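Local coordinates for odorant Binding Protein from Varroa destructor, form P2<1> (Varroa destructor, PDB 7NZA) that probably binds and carries small odorant or semiochemical molecules in its wide internal cavity, as an odorant-binding protein of a parasitic mite, at residues V100-E114 with L128-C141. Sequence-based numbering, arbitrary orientation. Where two conformers were deposited one is given.
With NA (sodium ion), chain E.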
loop_
_atom_site.group_PDB
_atom_site.type_symbol
_atom_site.label_atom_id
_atom_site.label_comp_id
_atom_site.label_asym_id
_atom_site.label_seq_id
_atom_site.Cartn_x
_atom_site.Cartn_y
_atom_site.Cartn_z
ATOM N N VAL A 100 14.484 22.569 -4.106
ATOM C CA VAL A 100 13.868 21.273 -4.471
ATOM C C VAL A 100 12.849 21.499 -5.562
ATOM O O VAL A 100 12.847 20.713 -6.523
ATOM C CB VAL A 100 13.221 20.631 -3.247
ATOM C CG1 VAL A 100 12.280 19.519 -3.673
ATOM C CG2 VAL A 100 14.315 20.158 -2.303
ATOM N N GLU A 101 11.966 22.465 -5.445
ATOM C CA GLU A 101 10.956 22.711 -6.462
ATOM C C GLU A 101 11.666 22.864 -7.806
ATOM O O GLU A 101 11.188 22.354 -8.828
ATOM C CB GLU A 101 10.065 23.899 -6.093
ATOM C CG GLU A 101 9.071 24.172 -7.187
ATOM C CD GLU A 101 8.185 25.394 -7.018
ATOM O OE1 GLU A 101 7.249 25.322 -6.216
ATOM O OE2 GLU A 101 8.439 26.426 -7.698
ATOM N N GLU A 102 12.677 23.738 -7.898
ATOM C CA GLU A 102 13.333 24.015 -9.184
ATOM C C GLU A 102 13.885 22.711 -9.790
ATOM O O GLU A 102 13.695 22.489 -10.993
ATOM C CB GLU A 102 14.475 24.983 -8.965
ATOM C CG GLU A 102 15.073 25.468 -10.298
ATOM C CD GLU A 102 16.227 26.460 -10.162
ATOM O OE1 GLU A 102 16.217 27.179 -9.133
ATOM O OE2 GLU A 102 17.151 26.456 -11.022
ATOM N N ALA A 103 14.537 21.904 -8.955
ATOM C CA ALA A 103 15.088 20.624 -9.440
ATOM C C ALA A 103 13.973 19.690 -9.897
ATOM O O ALA A 103 14.108 19.064 -10.949
ATOM C CB ALA A 103 15.913 20.037 -8.313
ATOM N N VAL A 104 12.910 19.576 -9.139
ATOM C CA VAL A 104 11.765 18.717 -9.529
ATOM C C VAL A 104 11.128 19.190 -10.833
ATOM O O VAL A 104 10.794 18.368 -11.710
ATOM C CB VAL A 104 10.777 18.560 -8.363
ATOM C CG1 VAL A 104 9.526 17.868 -8.875
ATOM C CG2 VAL A 104 11.410 17.838 -7.168
ATOM N N LEU A 105 10.947 20.499 -10.976
ATOM C CA LEU A 105 10.310 21.034 -12.196
ATOM C C LEU A 105 11.234 20.848 -13.426
ATOM O O LEU A 105 10.707 20.666 -14.527
ATOM C CB LEU A 105 9.987 22.507 -11.936
ATOM C CG LEU A 105 8.771 22.759 -11.029
ATOM C CD1 LEU A 105 8.645 24.264 -10.837
ATOM C CD2 LEU A 105 7.502 22.168 -11.569
ATOM N N LEU A 106 12.520 20.852 -13.244
ATOM C CA LEU A 106 13.433 20.559 -14.362
ATOM C C LEU A 106 13.315 19.105 -14.752
ATOM O O LEU A 106 13.225 18.767 -15.933
ATOM C CB LEU A 106 14.879 20.905 -13.988
ATOM C CG LEU A 106 15.879 20.767 -15.126
ATOM C CD1 LEU A 106 15.517 21.678 -16.314
ATOM C CD2 LEU A 106 17.263 21.098 -14.613
ATOM N N LYS A 107 13.211 18.199 -13.761
ATOM C CA LYS A 107 12.990 16.777 -14.080
ATOM C C LYS A 107 11.627 16.596 -14.667
ATOM O O LYS A 107 11.445 15.681 -15.499
ATOM C CB LYS A 107 13.291 15.890 -12.865
ATOM C CG LYS A 107 14.764 15.788 -12.519
ATOM C CD LYS A 107 15.557 15.205 -13.656
ATOM C CE LYS A 107 16.971 14.860 -13.206
ATOM N NZ LYS A 107 17.664 14.179 -14.316
ATOM N N HIS A 108 10.603 17.358 -14.285
ATOM C CA HIS A 108 9.309 17.259 -14.981
ATOM C C HIS A 108 9.568 17.410 -16.473
ATOM O O HIS A 108 8.983 16.669 -17.281
ATOM C CB HIS A 108 8.332 18.342 -14.458
ATOM C CG HIS A 108 7.139 18.474 -15.258
ATOM N ND1 HIS A 108 6.084 17.627 -15.137
ATOM C CD2 HIS A 108 6.873 19.349 -16.252
ATOM C CE1 HIS A 108 5.172 17.962 -16.019
ATOM N NE2 HIS A 108 5.628 19.038 -16.718
ATOM N N ASP A 109 10.273 18.443 -16.887
ATOM C CA ASP A 109 10.523 18.675 -18.327
ATOM C C ASP A 109 11.299 17.472 -18.884
ATOM O O ASP A 109 10.943 17.055 -20.008
ATOM C CB ASP A 109 11.233 20.000 -18.539
ATOM C CG ASP A 109 10.470 21.242 -18.128
ATOM O OD1 ASP A 109 9.264 21.220 -18.231
ATOM O OD2 ASP A 109 11.184 22.189 -17.699
ATOM N N ALA A 110 12.332 17.059 -18.178
ATOM C CA ALA A 110 13.139 15.951 -18.730
ATOM C C ALA A 110 12.311 14.672 -18.870
ATOM O O ALA A 110 12.417 13.954 -19.863
ATOM C CB ALA A 110 14.334 15.679 -17.827
ATOM N N CYS A 111 11.444 14.414 -17.919
ATOM C CA CYS A 111 10.616 13.194 -17.905
ATOM C C CYS A 111 9.526 13.302 -18.969
ATOM O O CYS A 111 9.257 12.309 -19.662
ATOM C CB CYS A 111 9.985 12.992 -16.543
ATOM S SG CYS A 111 11.183 12.435 -15.295
ATOM N N GLN A 112 8.917 14.482 -19.187
ATOM C CA GLN A 112 7.947 14.645 -20.259
ATOM C C GLN A 112 8.634 14.391 -21.593
ATOM O O GLN A 112 8.052 13.778 -22.472
ATOM C CB GLN A 112 7.279 16.009 -20.161
ATOM C CG GLN A 112 6.317 16.256 -21.298
ATOM C CD GLN A 112 5.612 17.572 -21.172
ATOM O OE1 GLN A 112 5.742 18.291 -20.206
ATOM N NE2 GLN A 112 4.725 17.854 -22.130
ATOM N N LYS A 113 9.823 14.956 -21.782
ATOM C CA LYS A 113 10.557 14.780 -23.054
ATOM C C LYS A 113 10.835 13.305 -23.283
ATOM O O LYS A 113 10.642 12.775 -24.362
ATOM C CB LYS A 113 11.843 15.599 -22.997
ATOM C CG LYS A 113 12.668 15.449 -24.286
ATOM C CD LYS A 113 13.991 16.167 -24.281
ATOM C CE LYS A 113 14.801 16.003 -25.530
ATOM N NZ LYS A 113 15.920 16.936 -25.563
ATOM N N GLU A 114 11.394 12.647 -22.257
ATOM C CA GLU A 114 11.698 11.202 -22.394
ATOM C C GLU A 114 10.443 10.427 -22.783
ATOM O O GLU A 114 10.461 9.585 -23.713
ATOM C CB GLU A 114 12.362 10.677 -21.148
ATOM C CG GLU A 114 12.703 9.195 -21.247
ATOM C CD GLU A 114 13.261 8.581 -19.983
ATOM O OE1 GLU A 114 13.412 9.272 -18.982
ATOM O OE2 GLU A 114 13.530 7.393 -20.006
ATOM N N LEU A 128 5.542 5.983 -18.502
ATOM C CA LEU A 128 6.993 6.273 -18.375
ATOM C C LEU A 128 7.183 7.597 -17.614
ATOM O O LEU A 128 8.060 7.642 -16.771
ATOM C CB LEU A 128 7.688 6.270 -19.736
ATOM C CG LEU A 128 9.187 6.572 -19.686
ATOM C CD1 LEU A 128 9.945 5.608 -18.780
ATOM C CD2 LEU A 128 9.785 6.522 -21.094
ATOM N N TYR A 129 6.365 8.614 -17.855
ATOM C CA TYR A 129 6.494 9.887 -17.114
ATOM C C TYR A 129 6.364 9.627 -15.613
ATOM O O TYR A 129 7.185 10.117 -14.832
ATOM C CB TYR A 129 5.408 10.862 -17.550
ATOM C CG TYR A 129 5.315 12.078 -16.687
ATOM C CD1 TYR A 129 6.207 13.125 -16.831
ATOM C CD2 TYR A 129 4.382 12.155 -15.661
ATOM C CE1 TYR A 129 6.144 14.233 -16.017
ATOM C CE2 TYR A 129 4.287 13.255 -14.827
ATOM C CZ TYR A 129 5.202 14.309 -15.005
ATOM O OH TYR A 129 5.113 15.333 -14.133
ATOM N N GLN A 130 5.374 8.835 -15.194
ATOM C CA GLN A 130 5.140 8.640 -13.739
ATOM C C GLN A 130 6.311 7.862 -13.164
ATOM O O GLN A 130 6.793 8.154 -12.038
ATOM C CB GLN A 130 3.840 7.951 -13.488
ATOM C CG GLN A 130 2.655 8.839 -13.715
ATOM C CD GLN A 130 1.352 8.245 -13.283
ATOM O OE1 GLN A 130 1.055 7.088 -13.600
ATOM N NE2 GLN A 130 0.534 8.961 -12.534
ATOM N N ALA A 131 6.823 6.841 -13.871
ATOM C CA ALA A 131 7.968 6.085 -13.364
ATOM C C ALA A 131 9.193 6.981 -13.260
ATOM O O ALA A 131 9.957 6.924 -12.303
ATOM C CB ALA A 131 8.246 4.877 -14.245
ATOM N N CYS A 132 9.416 7.775 -14.275
ATOM C CA CYS A 132 10.539 8.746 -14.347
ATOM C C CYS A 132 10.473 9.740 -13.184
ATOM O O CYS A 132 11.485 10.012 -12.530
ATOM C CB CYS A 132 10.545 9.463 -15.686
ATOM S SG CYS A 132 11.868 10.639 -16.023
ATOM N N MET A 133 9.295 10.233 -12.920
ATOM C CA MET A 133 9.146 11.242 -11.819
ATOM C C MET A 133 9.261 10.533 -10.466
ATOM O O MET A 133 9.825 11.093 -9.534
ATOM C CB MET A 133 7.831 11.979 -11.946
ATOM C CG MET A 133 7.880 12.920 -13.136
ATOM S SD MET A 133 9.154 14.207 -13.019
ATOM C CE MET A 133 8.368 15.405 -11.942
ATOM N N ASP A 134 8.751 9.318 -10.333
ATOM C CA ASP A 134 8.878 8.587 -9.027
ATOM C C ASP A 134 10.348 8.475 -8.688
ATOM O O ASP A 134 10.762 8.807 -7.561
ATOM C CB ASP A 134 8.177 7.256 -9.117
ATOM C CG ASP A 134 8.006 6.535 -7.805
ATOM O OD1 ASP A 134 6.932 6.566 -7.255
ATOM O OD2 ASP A 134 9.022 6.075 -7.331
ATOM N N TYR A 135 11.146 8.046 -9.652
ATOM C CA TYR A 135 12.581 7.873 -9.457
ATOM C C TYR A 135 13.289 9.182 -9.203
ATOM O O TYR A 135 13.993 9.348 -8.232
ATOM C CB TYR A 135 13.169 7.167 -10.681
ATOM C CG TYR A 135 14.637 7.014 -10.570
ATOM C CD1 TYR A 135 15.219 6.247 -9.578
ATOM C CD2 TYR A 135 15.454 7.740 -11.383
ATOM C CE1 TYR A 135 16.606 6.160 -9.447
ATOM C CE2 TYR A 135 16.839 7.557 -11.357
ATOM C CZ TYR A 135 17.399 6.807 -10.355
ATOM O OH TYR A 135 18.778 6.694 -10.301
ATOM N N ASN A 136 13.059 10.171 -10.063
ATOM C CA ASN A 136 13.781 11.450 -9.927
ATOM C C ASN A 136 13.350 12.256 -8.723
ATOM O O ASN A 136 14.228 12.816 -8.055
ATOM C CB ASN A 136 13.650 12.296 -11.181
ATOM C CG ASN A 136 14.571 11.826 -12.272
ATOM O OD1 ASN A 136 15.778 12.063 -12.158
ATOM N ND2 ASN A 136 14.065 11.110 -13.245
ATOM N N ILE A 137 12.100 12.312 -8.391
ATOM C CA ILE A 137 11.641 12.997 -7.166
ATOM C C ILE A 137 12.280 12.325 -5.983
ATOM O O ILE A 137 12.741 12.947 -5.024
ATOM C CB ILE A 137 10.136 13.085 -7.069
ATOM C CG1 ILE A 137 9.538 13.975 -8.153
ATOM C CG2 ILE A 137 9.763 13.609 -5.676
ATOM C CD1 ILE A 137 8.053 13.951 -8.167
ATOM N N SER A 138 12.304 10.977 -5.963
ATOM C CA SER A 138 12.889 10.216 -4.829
ATOM C C SER A 138 14.353 10.593 -4.643
ATOM O O SER A 138 14.839 10.767 -3.493
ATOM C CB SER A 138 12.725 8.715 -4.966
ATOM O OG SER A 138 11.392 8.356 -4.947
ATOM N N GLN A 139 15.076 10.669 -5.751
ATOM C CA GLN A 139 16.502 11.033 -5.691
ATOM C C GLN A 139 16.695 12.452 -5.181
ATOM O O GLN A 139 17.523 12.664 -4.322
ATOM C CB GLN A 139 17.175 10.920 -7.067
ATOM C CG GLN A 139 17.243 9.526 -7.623
ATOM C CD GLN A 139 18.258 8.727 -6.847
ATOM O OE1 GLN A 139 19.420 9.111 -6.736
ATOM N NE2 GLN A 139 17.845 7.607 -6.310
ATOM N N ILE A 140 15.968 13.414 -5.702
ATOM C CA ILE A 140 16.123 14.833 -5.324
ATOM C C ILE A 140 15.790 14.997 -3.858
ATOM O O ILE A 140 16.466 15.714 -3.101
ATOM C CB ILE A 140 15.257 15.705 -6.209
ATOM C CG1 ILE A 140 15.792 15.734 -7.631
ATOM C CG2 ILE A 140 15.064 17.093 -5.573
ATOM C CD1 ILE A 140 14.804 16.178 -8.664
ATOM N N CYS A 141 14.757 14.322 -3.405
ATOM C CA CYS A 141 14.197 14.557 -2.051
ATOM C C CYS A 141 14.893 13.695 -1.000
ATOM O O CYS A 141 14.693 13.939 0.176
ATOM C CB CYS A 141 12.722 14.226 -2.082
ATOM S SG CYS A 141 11.726 15.401 -3.024
HETATM NA NA NA E . 8.812 22.493 -15.499
#
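A disulfide-linked helical hairpin joins C111 of helix 98-118 to C132 of helix 122-141. The SG atoms are 2.1 Å apart, and the segment axes run antiparallel at 147°. C111 is a knob in a hole formed by Y129, C132, M133 and N136. The bent M133 chain brings SD to 3.5 Å from C111 SG and its methyl CE to 3.9 Å from H108 CB. M133 CG also lies over one face of the Y129 ring. CG of Y129 is anti to the backbone N (chi1 170°), which brings OH to the edge of the H108 ring, in its plane. There OH and H108 ND1 share a hydrogen bond of 2.7 Å; either could donate. The ring planes stand at 83° to each other. A phenylalanine here would probably keep the packing on M133 but leave buried H108 ND1 without this partner. F84 of helix 84-93 meets the Y129 ring edge-to-face. I140 is a second knob, among V100, A103, V104 and K107, its CD1 4.0 Å from A103 CB. The K107 chain crosses N136 at about a right angle, its CE 3.2 Å from N136 OD1; N136 ND2 bonds C132 O of its own helix (2.9 Å). C141 is tied by another disulfide to C21, in the N-terminal part. The disulfide-linked antiparallel helix pair belongs to a mainly helical, three-disulfide fold, non-classical but consistent with insect-type odorant-binding proteins.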